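Putative major capsid protein (Cafeteriavirus-dependent mavirus, PDB 6G44) probably forms the icosahedral capsid shell of this marine virophage as a double jelly-roll major capsid protein that assembles into trimers. Local coordinates at residues Met328-Glu342 / Ala466-Asn478. Sequence-based numbering, arbitrary orientation.
Sequences MNNVPSMFAVMVSQE and AHYKLEVFSIRDN. With SO4 (sulfate ion), chain B.
Val337 CG1 meets Leu470 CD1 at 3.6 Å, on the side turned to strand 448-457; on the other, Met338 CE reaches Phe473 CE1 (4.0 Å), near Leu129 of helix 123-130. Met338 chi3 (82°) bends its methyl toward that ring. Strand 334-341 runs antiparallel to strand 464-482, with paired backbone bonds at Met334-Ile475, Ala336-Phe473, Met338-Glu471 and Ser340-Lys469; Glu342 N to His467 O (3.0 Å) prolongs the pairing. Ser333 and Met334 both face Ile475, a classic beta bulge whose Ser333 bond is weak. Beyond it, Arg476 NE gives a nearly straight bond to Asn330 OD1 (2.7 Å, 165°), in the guanidinium plane and on an oxygen lone pair; the amide plane stands at 79°. Pro332 CG covers one guanidinium face; NH2 is salt-bridged to Glu296. In one of two conformers, Ser340 OG bonds a water (2.7 Å) and Lys128 NZ. Glu342 CG packs on Lys469 CB, with OE1 and NZ in a long salt bridge (4.0 Å). His467 N (2.9 Å) and ND1 (very short) donate to a sulfate, probably from the crystallisation liquor, also bound by Thr343 OG1. In this C-terminal jelly-roll pair, Phe335, Val337, Val339, Leu470 and Val472 form an apolar face; the opposite one is apolar at Ala336, Met338 and Phe473, polar at Ser340, Lys469 and Glu471.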
loop_
_atom_site.group_PDB
_atom_site.type_symbol
_atom_site.label_atom_id
_atom_site.label_comp_id
_atom_site.label_asym_id
_atom_site.label_seq_id
_atom_site.Cartn_x
_atom_site.Cartn_y
_atom_site.Cartn_z
ATOM N N MET C 328 -35.964 -10.018 -15.829
ATOM C CA MET C 328 -34.693 -10.445 -16.401
ATOM C C MET C 328 -34.840 -11.841 -16.977
ATOM O O MET C 328 -35.451 -12.689 -16.357
ATOM C CB MET C 328 -33.605 -10.416 -15.330
ATOM C CG MET C 328 -33.239 -8.982 -14.977
ATOM S SD MET C 328 -32.140 -8.829 -13.548
ATOM C CE MET C 328 -33.311 -8.805 -12.232
ATOM N N ASN C 329 -34.238 -12.086 -18.136
ATOM C CA ASN C 329 -34.341 -13.418 -18.776
ATOM C C ASN C 329 -33.299 -14.443 -18.290
ATOM O O ASN C 329 -33.334 -15.617 -18.679
ATOM C CB ASN C 329 -34.234 -13.283 -20.299
ATOM C CG ASN C 329 -35.357 -12.456 -20.890
ATOM O OD1 ASN C 329 -36.511 -12.585 -20.483
ATOM N ND2 ASN C 329 -35.033 -11.628 -21.873
ATOM N N ASN C 330 -32.361 -13.995 -17.447
ATOM C CA ASN C 330 -31.274 -14.824 -16.943
ATOM C C ASN C 330 -30.763 -14.116 -15.670
ATOM O O ASN C 330 -31.163 -12.981 -15.412
ATOM C CB ASN C 330 -30.191 -14.980 -18.016
ATOM C CG ASN C 330 -29.673 -13.653 -18.506
ATOM O OD1 ASN C 330 -28.945 -12.964 -17.782
ATOM N ND2 ASN C 330 -30.054 -13.268 -19.732
ATOM N N VAL C 331 -29.885 -14.780 -14.936
ATOM C CA VAL C 331 -29.461 -14.313 -13.606
ATOM C C VAL C 331 -28.063 -13.671 -13.705
ATOM O O VAL C 331 -27.097 -14.373 -13.987
ATOM C CB VAL C 331 -29.459 -15.477 -12.605
ATOM C CG1 VAL C 331 -29.060 -14.984 -11.212
ATOM C CG2 VAL C 331 -30.834 -16.153 -12.547
ATOM N N PRO C 332 -27.970 -12.329 -13.520
ATOM C CA PRO C 332 -26.633 -11.708 -13.539
ATOM C C PRO C 332 -25.711 -12.136 -12.410
ATOM O O PRO C 332 -26.149 -12.593 -11.362
ATOM C CB PRO C 332 -26.925 -10.215 -13.412
ATOM C CG PRO C 332 -28.331 -10.055 -13.911
ATOM C CD PRO C 332 -29.023 -11.303 -13.461
ATOM N N SER C 333 -24.435 -11.916 -12.645
ATOM C CA SER C 333 -23.384 -12.167 -11.672
ATOM C C SER C 333 -23.411 -11.200 -10.506
ATOM O O SER C 333 -23.135 -11.607 -9.351
ATOM C CB SER C 333 -22.030 -12.054 -12.368
ATOM O OG SER C 333 -20.954 -12.185 -11.449
ATOM N N MET C 334 -23.721 -9.942 -10.781
ATOM C CA MET C 334 -23.693 -8.936 -9.726
ATOM C C MET C 334 -24.670 -7.819 -10.043
ATOM O O MET C 334 -24.987 -7.562 -11.203
ATOM C CB MET C 334 -22.271 -8.370 -9.536
ATOM C CG MET C 334 -22.083 -7.539 -8.253
ATOM S SD MET C 334 -20.389 -6.920 -7.981
ATOM C CE MET C 334 -19.507 -8.414 -7.610
ATOM N N PHE C 335 -25.127 -7.156 -8.987
ATOM C CA PHE C 335 -25.942 -5.980 -9.056
ATOM C C PHE C 335 -25.280 -4.839 -8.324
ATOM O O PHE C 335 -24.476 -5.066 -7.411
ATOM C CB PHE C 335 -27.318 -6.249 -8.403
ATOM C CG PHE C 335 -28.111 -7.296 -9.113
ATOM C CD1 PHE C 335 -28.915 -6.912 -10.173
ATOM C CD2 PHE C 335 -28.030 -8.630 -8.755
ATOM C CE1 PHE C 335 -29.650 -7.845 -10.873
ATOM C CE2 PHE C 335 -28.789 -9.582 -9.461
ATOM C CZ PHE C 335 -29.578 -9.162 -10.511
ATOM N N ALA C 336 -25.627 -3.621 -8.713
ATOM C CA ALA C 336 -25.153 -2.416 -8.010
ATOM C C ALA C 336 -26.341 -1.483 -7.808
ATOM O O ALA C 336 -27.094 -1.215 -8.768
ATOM C CB ALA C 336 -24.039 -1.714 -8.765
ATOM N N VAL C 337 -26.490 -0.976 -6.598
ATOM C CA VAL C 337 -27.574 -0.062 -6.239
ATOM C C VAL C 337 -26.966 1.267 -5.838
ATOM O O VAL C 337 -26.044 1.313 -5.005
ATOM C CB VAL C 337 -28.391 -0.624 -5.060
ATOM C CG1 VAL C 337 -29.548 0.315 -4.713
ATOM C CG2 VAL C 337 -28.904 -2.007 -5.382
ATOM N N MET C 338 -27.486 2.356 -6.398
ATOM C CA MET C 338 -27.052 3.681 -6.004
ATOM C C MET C 338 -28.214 4.639 -6.161
ATOM O O MET C 338 -29.068 4.422 -7.022
ATOM C CB MET C 338 -25.804 4.114 -6.791
ATOM C CG MET C 338 -25.935 4.666 -8.174
ATOM S SD MET C 338 -24.318 5.310 -8.767
ATOM C CE MET C 338 -23.576 3.808 -9.313
ATOM N N VAL C 339 -28.235 5.679 -5.345
ATOM C CA VAL C 339 -29.248 6.728 -5.406
ATOM C C VAL C 339 -28.526 8.035 -5.685
ATOM O O VAL C 339 -27.783 8.511 -4.835
ATOM C CB VAL C 339 -30.040 6.781 -4.098
ATOM C CG1 VAL C 339 -31.070 7.921 -4.151
ATOM C CG2 VAL C 339 -30.731 5.459 -3.810
ATOM N N SER C 340 -28.728 8.621 -6.875
ATOM C CA SER C 340 -27.946 9.763 -7.354
ATOM C C SER C 340 -28.755 11.051 -7.284
ATOM O O SER C 340 -29.954 11.040 -7.595
ATOM C CB SER C 340 -27.474 9.544 -8.807
ATOM O OG SER C 340 -26.449 8.562 -8.895
ATOM N N GLN C 341 -28.100 12.148 -6.906
ATOM C CA GLN C 341 -28.705 13.478 -7.022
ATOM C C GLN C 341 -28.839 13.739 -8.517
ATOM O O GLN C 341 -27.855 13.679 -9.259
ATOM C CB GLN C 341 -27.790 14.500 -6.354
ATOM C CG GLN C 341 -28.302 15.931 -6.387
ATOM C CD GLN C 341 -27.268 16.860 -5.821
ATOM O OE1 GLN C 341 -26.238 17.108 -6.451
ATOM N NE2 GLN C 341 -27.495 17.314 -4.589
ATOM N N GLU C 342 -30.058 13.998 -8.997
ATOM C CA GLU C 342 -30.264 14.121 -10.445
ATOM C C GLU C 342 -29.606 15.358 -11.054
ATOM O O GLU C 342 -29.054 15.275 -12.149
ATOM C CB GLU C 342 -31.757 14.039 -10.805
ATOM C CG GLU C 342 -32.245 12.598 -10.814
ATOM C CD GLU C 342 -33.686 12.431 -11.261
ATOM O OE1 GLU C 342 -33.931 12.131 -12.441
ATOM O OE2 GLU C 342 -34.582 12.566 -10.418
ATOM N N ALA C 466 -34.733 18.157 -3.446
ATOM C CA ALA C 466 -34.123 17.946 -4.745
ATOM C C ALA C 466 -34.505 16.567 -5.227
ATOM O O ALA C 466 -34.922 15.736 -4.439
ATOM C CB ALA C 466 -32.624 18.069 -4.677
ATOM N N HIS C 467 -34.420 16.359 -6.532
ATOM C CA HIS C 467 -34.755 15.080 -7.126
ATOM C C HIS C 467 -33.603 14.087 -6.996
ATOM O O HIS C 467 -32.466 14.447 -7.306
ATOM C CB HIS C 467 -35.111 15.229 -8.611
ATOM C CG HIS C 467 -36.501 15.726 -8.854
ATOM N ND1 HIS C 467 -36.793 17.061 -9.012
ATOM C CD2 HIS C 467 -37.677 15.065 -8.966
ATOM C CE1 HIS C 467 -38.093 17.203 -9.213
ATOM N NE2 HIS C 467 -38.652 16.010 -9.201
ATOM N N TYR C 468 -33.939 12.865 -6.575
ATOM C CA TYR C 468 -32.996 11.732 -6.460
ATOM C C TYR C 468 -33.512 10.555 -7.258
ATOM O O TYR C 468 -34.729 10.314 -7.324
ATOM C CB TYR C 468 -32.749 11.313 -4.982
ATOM C CG TYR C 468 -31.812 12.296 -4.315
ATOM C CD1 TYR C 468 -32.275 13.528 -3.887
ATOM C CD2 TYR C 468 -30.442 12.037 -4.204
ATOM C CE1 TYR C 468 -31.420 14.473 -3.349
ATOM C CE2 TYR C 468 -29.578 12.970 -3.656
ATOM C CZ TYR C 468 -30.075 14.188 -3.241
ATOM O OH TYR C 468 -29.201 15.083 -2.737
ATOM N N LYS C 469 -32.577 9.825 -7.866
ATOM C CA LYS C 469 -32.893 8.688 -8.716
ATOM C C LYS C 469 -32.238 7.418 -8.172
ATOM O O LYS C 469 -31.014 7.333 -8.081
ATOM C CB LYS C 469 -32.433 8.947 -10.137
ATOM C CG LYS C 469 -32.741 7.835 -11.114
ATOM C CD LYS C 469 -32.136 8.095 -12.486
ATOM C CE LYS C 469 -32.929 9.115 -13.270
ATOM N NZ LYS C 469 -32.480 9.177 -14.686
ATOM N N LEU C 470 -33.059 6.437 -7.846
ATOM C CA LEU C 470 -32.605 5.072 -7.512
ATOM C C LEU C 470 -32.304 4.357 -8.820
ATOM O O LEU C 470 -33.150 4.311 -9.715
ATOM C CB LEU C 470 -33.678 4.319 -6.717
ATOM C CG LEU C 470 -33.514 2.810 -6.558
ATOM C CD1 LEU C 470 -32.190 2.426 -5.884
ATOM C CD2 LEU C 470 -34.666 2.174 -5.813
ATOM N N GLU C 471 -31.097 3.811 -8.960
ATOM C CA GLU C 471 -30.701 3.050 -10.132
ATOM C C GLU C 471 -30.197 1.693 -9.678
ATOM O O GLU C 471 -29.455 1.598 -8.679
ATOM C CB GLU C 471 -29.593 3.751 -10.899
ATOM C CG GLU C 471 -30.008 5.064 -11.563
ATOM C CD GLU C 471 -28.857 5.699 -12.333
ATOM O OE1 GLU C 471 -27.874 6.078 -11.659
ATOM O OE2 GLU C 471 -28.920 5.813 -13.595
ATOM N N VAL C 472 -30.604 0.652 -10.395
ATOM C CA VAL C 472 -30.150 -0.719 -10.172
ATOM C C VAL C 472 -29.483 -1.162 -11.458
ATOM O O VAL C 472 -30.117 -1.181 -12.520
ATOM C CB VAL C 472 -31.292 -1.673 -9.778
ATOM C CG1 VAL C 472 -30.761 -3.085 -9.542
ATOM C CG2 VAL C 472 -31.996 -1.107 -8.556
ATOM N N PHE C 473 -28.191 -1.475 -11.363
ATOM C CA PHE C 473 -27.426 -1.947 -12.505
ATOM C C PHE C 473 -27.170 -3.425 -12.385
ATOM O O PHE C 473 -27.043 -3.940 -11.277
ATOM C CB PHE C 473 -26.074 -1.259 -12.579
ATOM C CG PHE C 473 -26.160 0.215 -12.778
ATOM C CD1 PHE C 473 -26.224 1.064 -11.686
ATOM C CD2 PHE C 473 -26.184 0.762 -14.052
ATOM C CE1 PHE C 473 -26.291 2.441 -11.847
ATOM C CE2 PHE C 473 -26.284 2.155 -14.214
ATOM C CZ PHE C 473 -26.327 2.978 -13.108
ATOM N N SER C 474 -27.117 -4.118 -13.519
ATOM C CA SER C 474 -26.631 -5.504 -13.561
ATOM C C SER C 474 -25.249 -5.533 -14.166
ATOM O O SER C 474 -24.953 -4.754 -15.067
ATOM C CB SER C 474 -27.535 -6.418 -14.362
ATOM O OG SER C 474 -27.646 -5.952 -15.679
ATOM N N ILE C 475 -24.436 -6.480 -13.693
ATOM C CA ILE C 475 -23.147 -6.767 -14.280
ATOM C C ILE C 475 -23.227 -8.217 -14.687
ATOM O O ILE C 475 -23.322 -9.098 -13.829
ATOM C CB ILE C 475 -21.977 -6.517 -13.305
ATOM C CG1 ILE C 475 -22.002 -5.047 -12.850
ATOM C CG2 ILE C 475 -20.656 -6.849 -13.989
ATOM C CD1 ILE C 475 -22.396 -4.812 -11.421
ATOM N N ARG C 476 -23.218 -8.484 -15.996
ATOM C CA ARG C 476 -23.351 -9.847 -16.497
ATOM C C ARG C 476 -22.042 -10.367 -17.086
ATOM O O ARG C 476 -21.318 -9.634 -17.770
ATOM C CB ARG C 476 -24.413 -9.930 -17.587
ATOM C CG ARG C 476 -25.836 -9.853 -17.079
ATOM C CD ARG C 476 -26.767 -10.052 -18.258
ATOM N NE ARG C 476 -28.122 -10.352 -17.823
ATOM C CZ ARG C 476 -29.079 -9.447 -17.634
ATOM N NH1 ARG C 476 -30.283 -9.859 -17.248
ATOM N NH2 ARG C 476 -28.860 -8.153 -17.824
ATOM N N ASP C 477 -21.793 -11.650 -16.859
ATOM C CA ASP C 477 -20.652 -12.330 -17.475
ATOM C C ASP C 477 -20.970 -12.473 -18.975
ATOM O O ASP C 477 -22.054 -12.908 -19.366
ATOM C CB ASP C 477 -20.425 -13.685 -16.826
ATOM C CG ASP C 477 -20.065 -13.585 -15.326
ATOM O OD1 ASP C 477 -19.632 -12.517 -14.859
ATOM O OD2 ASP C 477 -20.179 -14.589 -14.636
ATOM N N ASN C 478 -20.012 -12.075 -19.798
ATOM C CA ASN C 478 -20.226 -11.902 -21.227
ATOM C C ASN C 478 -18.881 -12.060 -21.899
ATOM O O ASN C 478 -17.880 -11.481 -21.463
ATOM C CB ASN C 478 -20.812 -10.537 -21.469
ATOM C CG ASN C 478 -21.168 -10.294 -22.906
ATOM O OD1 ASN C 478 -21.983 -11.014 -23.463
ATOM N ND2 ASN C 478 -20.602 -9.256 -23.495
HETATM S S SO4 B . -34.004 19.052 -9.140
HETATM O O1 SO4 B . -33.674 18.885 -7.728
HETATM O O2 SO4 B . -35.470 19.159 -9.320
HETATM O O3 SO4 B . -33.527 17.883 -9.933
HETATM O O4 SO4 B . -33.318 20.272 -9.619
HETATM O O HOH W 1 -28.168 6.476 -9.292
#